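3'-5'-exonuclease (Saccharomyces cerevisiae, PDB 3E2V) probably cuts double-stranded DNA as a magnesium-dependent endonuclease and trims it from the 3' end as an exonuclease of the TatD family. Local coordinates at residues 39-52 and 350-363. Numbering follows the deposited sequence.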
loop_
_atom_site.group_PDB
_atom_site.type_symbol
_atom_site.label_atom_id
_atom_site.label_comp_id
_atom_site.label_asym_id
_atom_site.label_seq_id
_atom_site.Cartn_x
_atom_site.Cartn_y
_atom_site.Cartn_z
ATOM N N ASP A 39 -15.448 -12.209 -7.712
ATOM C CA ASP A 39 -15.513 -13.188 -6.618
ATOM C C ASP A 39 -14.854 -12.643 -5.360
ATOM O O ASP A 39 -14.334 -13.421 -4.564
ATOM C CB ASP A 39 -14.847 -14.502 -7.048
ATOM C CG ASP A 39 -13.344 -14.357 -7.288
ATOM O OD1 ASP A 39 -12.878 -13.309 -7.806
ATOM O OD2 ASP A 39 -12.602 -15.320 -6.968
ATOM N N TYR A 40 -14.873 -11.326 -5.168
ATOM C CA TYR A 40 -14.133 -10.758 -4.034
ATOM C C TYR A 40 -14.720 -11.108 -2.671
ATOM O O TYR A 40 -13.996 -11.158 -1.692
ATOM C CB TYR A 40 -13.866 -9.257 -4.203
ATOM C CG TYR A 40 -15.089 -8.430 -4.526
ATOM C CD1 TYR A 40 -15.969 -8.026 -3.520
ATOM C CD2 TYR A 40 -15.361 -8.043 -5.829
ATOM C CE1 TYR A 40 -17.096 -7.263 -3.812
ATOM C CE2 TYR A 40 -16.477 -7.267 -6.130
ATOM C CZ TYR A 40 -17.341 -6.889 -5.124
ATOM O OH TYR A 40 -18.448 -6.130 -5.432
ATOM N N VAL A 41 -16.014 -11.396 -2.589
ATOM C CA VAL A 41 -16.565 -11.833 -1.303
ATOM C C VAL A 41 -16.001 -13.217 -0.927
ATOM O O VAL A 41 -15.525 -13.402 0.195
ATOM C CB VAL A 41 -18.120 -11.725 -1.231
ATOM C CG1 VAL A 41 -18.646 -12.392 0.022
ATOM C CG2 VAL A 41 -18.537 -10.261 -1.251
ATOM N N LYS A 42 -15.973 -14.157 -1.872
ATOM C CA LYS A 42 -15.331 -15.465 -1.626
ATOM C C LYS A 42 -13.828 -15.338 -1.343
ATOM O O LYS A 42 -13.271 -16.068 -0.507
ATOM C CB LYS A 42 -15.578 -16.445 -2.781
ATOM C CG LYS A 42 -16.976 -17.036 -2.732
ATOM C CD LYS A 42 -17.263 -17.832 -3.985
ATOM C CE LYS A 42 -18.732 -18.222 -4.072
ATOM N NZ LYS A 42 -18.971 -19.549 -3.460
ATOM N N LEU A 43 -13.188 -14.397 -2.025
ATOM C CA LEU A 43 -11.810 -14.068 -1.755
ATOM C C LEU A 43 -11.622 -13.680 -0.286
ATOM O O LEU A 43 -10.657 -14.106 0.364
ATOM C CB LEU A 43 -11.369 -12.912 -2.653
ATOM C CG LEU A 43 -9.943 -12.428 -2.448
ATOM C CD1 LEU A 43 -9.199 -12.387 -3.758
ATOM C CD2 LEU A 43 -9.926 -11.100 -1.712
ATOM N N LEU A 44 -12.529 -12.856 0.227
ATOM C CA LEU A 44 -12.433 -12.420 1.615
ATOM C C LEU A 44 -12.709 -13.571 2.573
ATOM O O LEU A 44 -12.073 -13.650 3.624
ATOM C CB LEU A 44 -13.341 -11.209 1.866
ATOM C CG LEU A 44 -12.919 -9.934 1.108
ATOM C CD1 LEU A 44 -14.039 -8.890 1.081
ATOM C CD2 LEU A 44 -11.616 -9.313 1.652
ATOM N N GLU A 45 -13.626 -14.456 2.203
ATOM C CA GLU A 45 -13.878 -15.680 2.973
ATOM C C GLU A 45 -12.635 -16.573 3.043
ATOM O O GLU A 45 -12.311 -17.117 4.112
ATOM C CB GLU A 45 -15.097 -16.428 2.404
ATOM C CG GLU A 45 -16.384 -15.629 2.584
ATOM C CD GLU A 45 -17.610 -16.204 1.878
ATOM O OE1 GLU A 45 -17.484 -17.166 1.092
ATOM O OE2 GLU A 45 -18.714 -15.670 2.134
ATOM N N ARG A 46 -11.920 -16.720 1.926
ATOM C CA ARG A 46 -10.667 -17.487 1.907
ATOM C C ARG A 46 -9.638 -16.856 2.845
ATOM O O ARG A 46 -8.959 -17.561 3.605
ATOM C CB ARG A 46 -10.079 -17.594 0.500
ATOM C CG ARG A 46 -10.881 -18.492 -0.419
ATOM C CD ARG A 46 -10.165 -18.727 -1.714
ATOM N NE ARG A 46 -10.137 -17.581 -2.639
ATOM C CZ ARG A 46 -11.130 -17.260 -3.465
ATOM N NH1 ARG A 46 -12.293 -17.921 -3.429
ATOM N NH2 ARG A 46 -10.979 -16.235 -4.298
ATOM N N ALA A 47 -9.517 -15.529 2.792
ATOM C CA ALA A 47 -8.567 -14.842 3.658
ATOM C C ALA A 47 -8.899 -15.044 5.147
ATOM O O ALA A 47 -8.014 -15.304 5.963
ATOM C CB ALA A 47 -8.510 -13.345 3.293
ATOM N N ALA A 48 -10.183 -14.928 5.490
ATOM C CA ALA A 48 -10.627 -15.082 6.888
ATOM C C ALA A 48 -10.335 -16.497 7.387
ATOM O O ALA A 48 -9.903 -16.706 8.533
ATOM C CB ALA A 48 -12.102 -14.769 7.021
ATOM N N GLN A 49 -10.539 -17.471 6.509
ATOM C CA GLN A 49 -10.267 -18.869 6.834
ATOM C C GLN A 49 -8.777 -19.094 7.092
ATOM O O GLN A 49 -8.406 -19.977 7.881
ATOM C CB GLN A 49 -10.782 -19.779 5.714
ATOM C CG GLN A 49 -10.689 -21.262 6.064
ATOM C CD GLN A 49 -11.469 -22.143 5.111
ATOM O OE1 GLN A 49 -12.596 -21.811 4.702
ATOM N NE2 GLN A 49 -10.880 -23.266 4.755
ATOM N N ARG A 50 -7.922 -18.300 6.438
ATOM C CA ARG A 50 -6.477 -18.358 6.672
ATOM C C ARG A 50 -5.990 -17.232 7.613
ATOM O O ARG A 50 -4.850 -16.768 7.525
ATOM C CB ARG A 50 -5.701 -18.382 5.345
ATOM C CG ARG A 50 -6.160 -19.440 4.332
ATOM C CD ARG A 50 -6.219 -20.833 4.972
ATOM N NE ARG A 50 -4.939 -21.141 5.621
ATOM C CZ ARG A 50 -4.807 -21.996 6.632
ATOM N NH1 ARG A 50 -5.873 -22.634 7.116
ATOM N NH2 ARG A 50 -3.600 -22.208 7.150
ATOM N N HIS A 51 -6.879 -16.831 8.517
ATOM C CA HIS A 51 -6.562 -16.033 9.712
ATOM C C HIS A 51 -6.279 -14.564 9.452
ATOM O O HIS A 51 -5.780 -13.867 10.341
ATOM C CB HIS A 51 -5.418 -16.664 10.516
ATOM C CG HIS A 51 -5.537 -18.154 10.652
ATOM N ND1 HIS A 51 -6.590 -18.761 11.310
ATOM C CD2 HIS A 51 -4.754 -19.154 10.180
ATOM C CE1 HIS A 51 -6.447 -20.073 11.238
ATOM N NE2 HIS A 51 -5.342 -20.339 10.565
ATOM N N VAL A 52 -6.624 -14.095 8.257
ATOM C CA VAL A 52 -6.535 -12.666 7.970
ATOM C C VAL A 52 -7.737 -11.978 8.597
ATOM O O VAL A 52 -8.890 -12.278 8.263
ATOM C CB VAL A 52 -6.419 -12.361 6.459
ATOM C CG1 VAL A 52 -6.065 -10.879 6.236
ATOM C CG2 VAL A 52 -5.378 -13.269 5.816
ATOM N N LEU A 350 -14.177 -23.362 -2.053
ATOM C CA LEU A 350 -13.547 -22.111 -2.467
ATOM C C LEU A 350 -12.341 -22.368 -3.349
ATOM O O LEU A 350 -11.498 -23.223 -3.048
ATOM C CB LEU A 350 -13.141 -21.324 -1.215
ATOM C CG LEU A 350 -14.294 -20.854 -0.319
ATOM C CD1 LEU A 350 -13.758 -20.394 1.048
ATOM C CD2 LEU A 350 -15.135 -19.760 -0.965
ATOM N N TYR A 351 -12.249 -21.612 -4.439
ATOM C CA TYR A 351 -11.207 -21.800 -5.446
ATOM C C TYR A 351 -10.475 -20.506 -5.753
ATOM O O TYR A 351 -11.096 -19.444 -5.750
ATOM C CB TYR A 351 -11.819 -22.278 -6.767
ATOM C CG TYR A 351 -12.270 -23.719 -6.783
ATOM C CD1 TYR A 351 -11.474 -24.698 -7.369
ATOM C CD2 TYR A 351 -13.503 -24.089 -6.252
ATOM C CE1 TYR A 351 -11.890 -26.026 -7.409
ATOM C CE2 TYR A 351 -13.920 -25.423 -6.277
ATOM C CZ TYR A 351 -13.106 -26.366 -6.862
ATOM O OH TYR A 351 -13.501 -27.691 -6.900
ATOM N N MET A 352 -9.177 -20.624 -6.027
ATOM C CA MET A 352 -8.307 -19.512 -6.429
ATOM C C MET A 352 -8.056 -19.570 -7.930
ATOM O O MET A 352 -8.378 -20.572 -8.587
ATOM C CB MET A 352 -6.955 -19.560 -5.693
ATOM C CG MET A 352 -7.093 -19.629 -4.165
ATOM S SD MET A 352 -5.544 -19.806 -3.181
ATOM C CE MET A 352 -4.873 -18.144 -3.332
ATOM N N VAL A 353 -7.502 -18.480 -8.459
ATOM C CA VAL A 353 -7.171 -18.391 -9.876
ATOM C C VAL A 353 -5.655 -18.413 -10.029
ATOM O O VAL A 353 -4.951 -17.612 -9.405
ATOM C CB VAL A 353 -7.760 -17.107 -10.501
ATOM C CG1 VAL A 353 -7.232 -16.939 -11.933
ATOM C CG2 VAL A 353 -9.290 -17.134 -10.442
ATOM N N LYS A 354 -5.146 -19.343 -10.842
ATOM C CA LYS A 354 -3.702 -19.470 -11.061
ATOM C C LYS A 354 -3.135 -18.137 -11.536
ATOM O O LYS A 354 -3.684 -17.518 -12.452
ATOM C CB LYS A 354 -3.390 -20.580 -12.078
ATOM C CG LYS A 354 -3.841 -21.963 -11.617
ATOM C CD LYS A 354 -3.473 -23.047 -12.619
ATOM C CE LYS A 354 -3.899 -24.433 -12.126
ATOM N NZ LYS A 354 -3.206 -24.856 -10.864
ATOM N N GLY A 355 -2.059 -17.689 -10.891
ATOM C CA GLY A 355 -1.409 -16.437 -11.254
ATOM C C GLY A 355 -1.952 -15.194 -10.572
ATOM O O GLY A 355 -1.346 -14.133 -10.685
ATOM N N ARG A 356 -3.070 -15.321 -9.865
ATOM C CA ARG A 356 -3.692 -14.179 -9.189
ATOM C C ARG A 356 -3.471 -14.337 -7.689
ATOM O O ARG A 356 -4.070 -15.210 -7.039
ATOM C CB ARG A 356 -5.195 -14.089 -9.500
ATOM C CG ARG A 356 -5.893 -12.866 -8.894
ATOM C CD ARG A 356 -7.391 -12.899 -9.152
ATOM N NE ARG A 356 -8.064 -13.862 -8.273
ATOM C CZ ARG A 356 -9.383 -13.968 -8.099
ATOM N NH1 ARG A 356 -10.239 -13.173 -8.748
ATOM N NH2 ARG A 356 -9.859 -14.890 -7.255
ATOM N N ASN A 357 -2.608 -13.490 -7.129
ATOM C CA ASN A 357 -2.338 -13.587 -5.696
ATOM C C ASN A 357 -3.538 -13.117 -4.871
ATOM O O ASN A 357 -4.403 -12.393 -5.377
ATOM C CB ASN A 357 -1.059 -12.819 -5.346
ATOM C CG ASN A 357 -0.482 -13.229 -4.012
ATOM O OD1 ASN A 357 -0.800 -14.301 -3.476
ATOM N ND2 ASN A 357 0.355 -12.363 -3.455
ATOM N N GLU A 358 -3.611 -13.554 -3.611
ATOM C CA GLU A 358 -4.726 -13.209 -2.741
ATOM C C GLU A 358 -4.273 -12.893 -1.325
ATOM O O GLU A 358 -3.207 -13.364 -0.902
ATOM C CB GLU A 358 -5.738 -14.356 -2.669
ATOM C CG GLU A 358 -6.345 -14.749 -4.006
ATOM C CD GLU A 358 -7.596 -15.606 -3.853
ATOM O OE1 GLU A 358 -7.971 -15.928 -2.709
ATOM O OE2 GLU A 358 -8.194 -15.985 -4.890
ATOM N N PRO A 359 -5.092 -12.133 -0.577
ATOM C CA PRO A 359 -4.746 -11.867 0.834
ATOM C C PRO A 359 -4.645 -13.131 1.704
ATOM O O PRO A 359 -3.958 -13.102 2.742
ATOM C CB PRO A 359 -5.877 -10.937 1.315
ATOM C CG PRO A 359 -7.006 -11.157 0.333
ATOM C CD PRO A 359 -6.335 -11.440 -0.989
ATOM N N CYS A 360 -5.280 -14.236 1.310
ATOM C CA CYS A 360 -5.131 -15.460 2.106
ATOM C C CYS A 360 -3.711 -15.995 2.098
ATOM O O CYS A 360 -3.394 -16.947 2.834
ATOM C CB CYS A 360 -6.090 -16.577 1.671
ATOM S SG CYS A 360 -5.825 -17.241 0.007
ATOM N N ASN A 361 -2.850 -15.400 1.280
ATOM C CA ASN A 361 -1.454 -15.805 1.220
ATOM C C ASN A 361 -0.536 -15.018 2.155
ATOM O O ASN A 361 0.685 -15.147 2.092
ATOM C CB ASN A 361 -0.955 -15.783 -0.228
ATOM C CG ASN A 361 -1.545 -16.921 -1.045
ATOM O OD1 ASN A 361 -2.075 -17.880 -0.485
ATOM N ND2 ASN A 361 -1.496 -16.801 -2.357
ATOM N N MET A 362 -1.132 -14.244 3.055
ATOM C CA MET A 362 -0.366 -13.599 4.133
ATOM C C MET A 362 0.515 -14.595 4.881
ATOM O O MET A 362 1.677 -14.315 5.187
ATOM C CB MET A 362 -1.324 -12.905 5.104
ATOM C CG MET A 362 -1.760 -11.525 4.600
ATOM S SD MET A 362 -0.430 -10.211 4.538
ATOM C CE MET A 362 -0.356 -9.840 6.338
ATOM N N GLU A 363 -0.061 -15.756 5.186
ATOM C CA GLU A 363 0.656 -16.781 5.929
ATOM C C GLU A 363 1.952 -17.213 5.253
ATOM O O GLU A 363 2.919 -17.572 5.936
ATOM C CB GLU A 363 -0.252 -17.981 6.196
ATOM C CG GLU A 363 -0.762 -18.692 4.957
ATOM C CD GLU A 363 -1.724 -19.811 5.282
ATOM O OE1 GLU A 363 -1.882 -20.153 6.473
ATOM O OE2 GLU A 363 -2.336 -20.338 4.325
HETATM O O HOH W 1 -13.318 -17.814 -6.131
HETATM O O HOH W 2 -7.936 -14.648 -0.227
HETATM O O HOH W 3 -3.008 -16.064 5.436
#
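Arg46 of helix 40-49 reaches Glu358 and Leu350 through a side chain that changes partners along its length. Arg46 CB lies 4.2 Å from Glu358 OE1, and its CG rests against CB and CD1 of Leu350, whose other methyl, CD2, packs on the aliphatic part of Lys42. CD passes between Leu350 and Glu358, and a bend at chi3 (-73°) turns the guanidinium toward the carboxylate. There Arg46 NE gives a nearly straight bond to the syn lone pair of Glu358 OE1 (2.7 Å). Arg46 NH2 reaches Glu358 OE2 from a tilted position, the two planes being 42° apart. Tyr351 O lies over one face of the group.

Arg356 meets Asp39 end-on and almost coplanar, its paired nitrogens matching the two carboxylate oxygens: NH1 to OD1 and NH2 to OD2, both at 2.8 Å. Asp39 OD2 and Glu358 OE2 each accept from NH2 of both arginines, which probably offsets the 3.4 Å approach of Arg46 NH2 to Arg356 NH2. This four-residue salt-bridge network joins helix 40-49, which leads into strand 52-57 of the TatD-type TIM barrel, to the segment running from strand 351-353 to helix 362-373.

Beyond it the interface turns apolar: branched Leu43 sets CD2 3.6 Å from CG of the compact Pro359 ring, and the small Ala47 lets Cys360 CB come close to its CA. A water donates to Leu43 O and Glu358 OE1 and accepts from Cys360 N. A Schellman motif with His51 at C-prime ends the helix; beside it Arg50, bent at chi2 and chi3, grips Glu363 side-on, NE to OE2 at 3.0 Å and NH2 to OE1 at 2.8 Å.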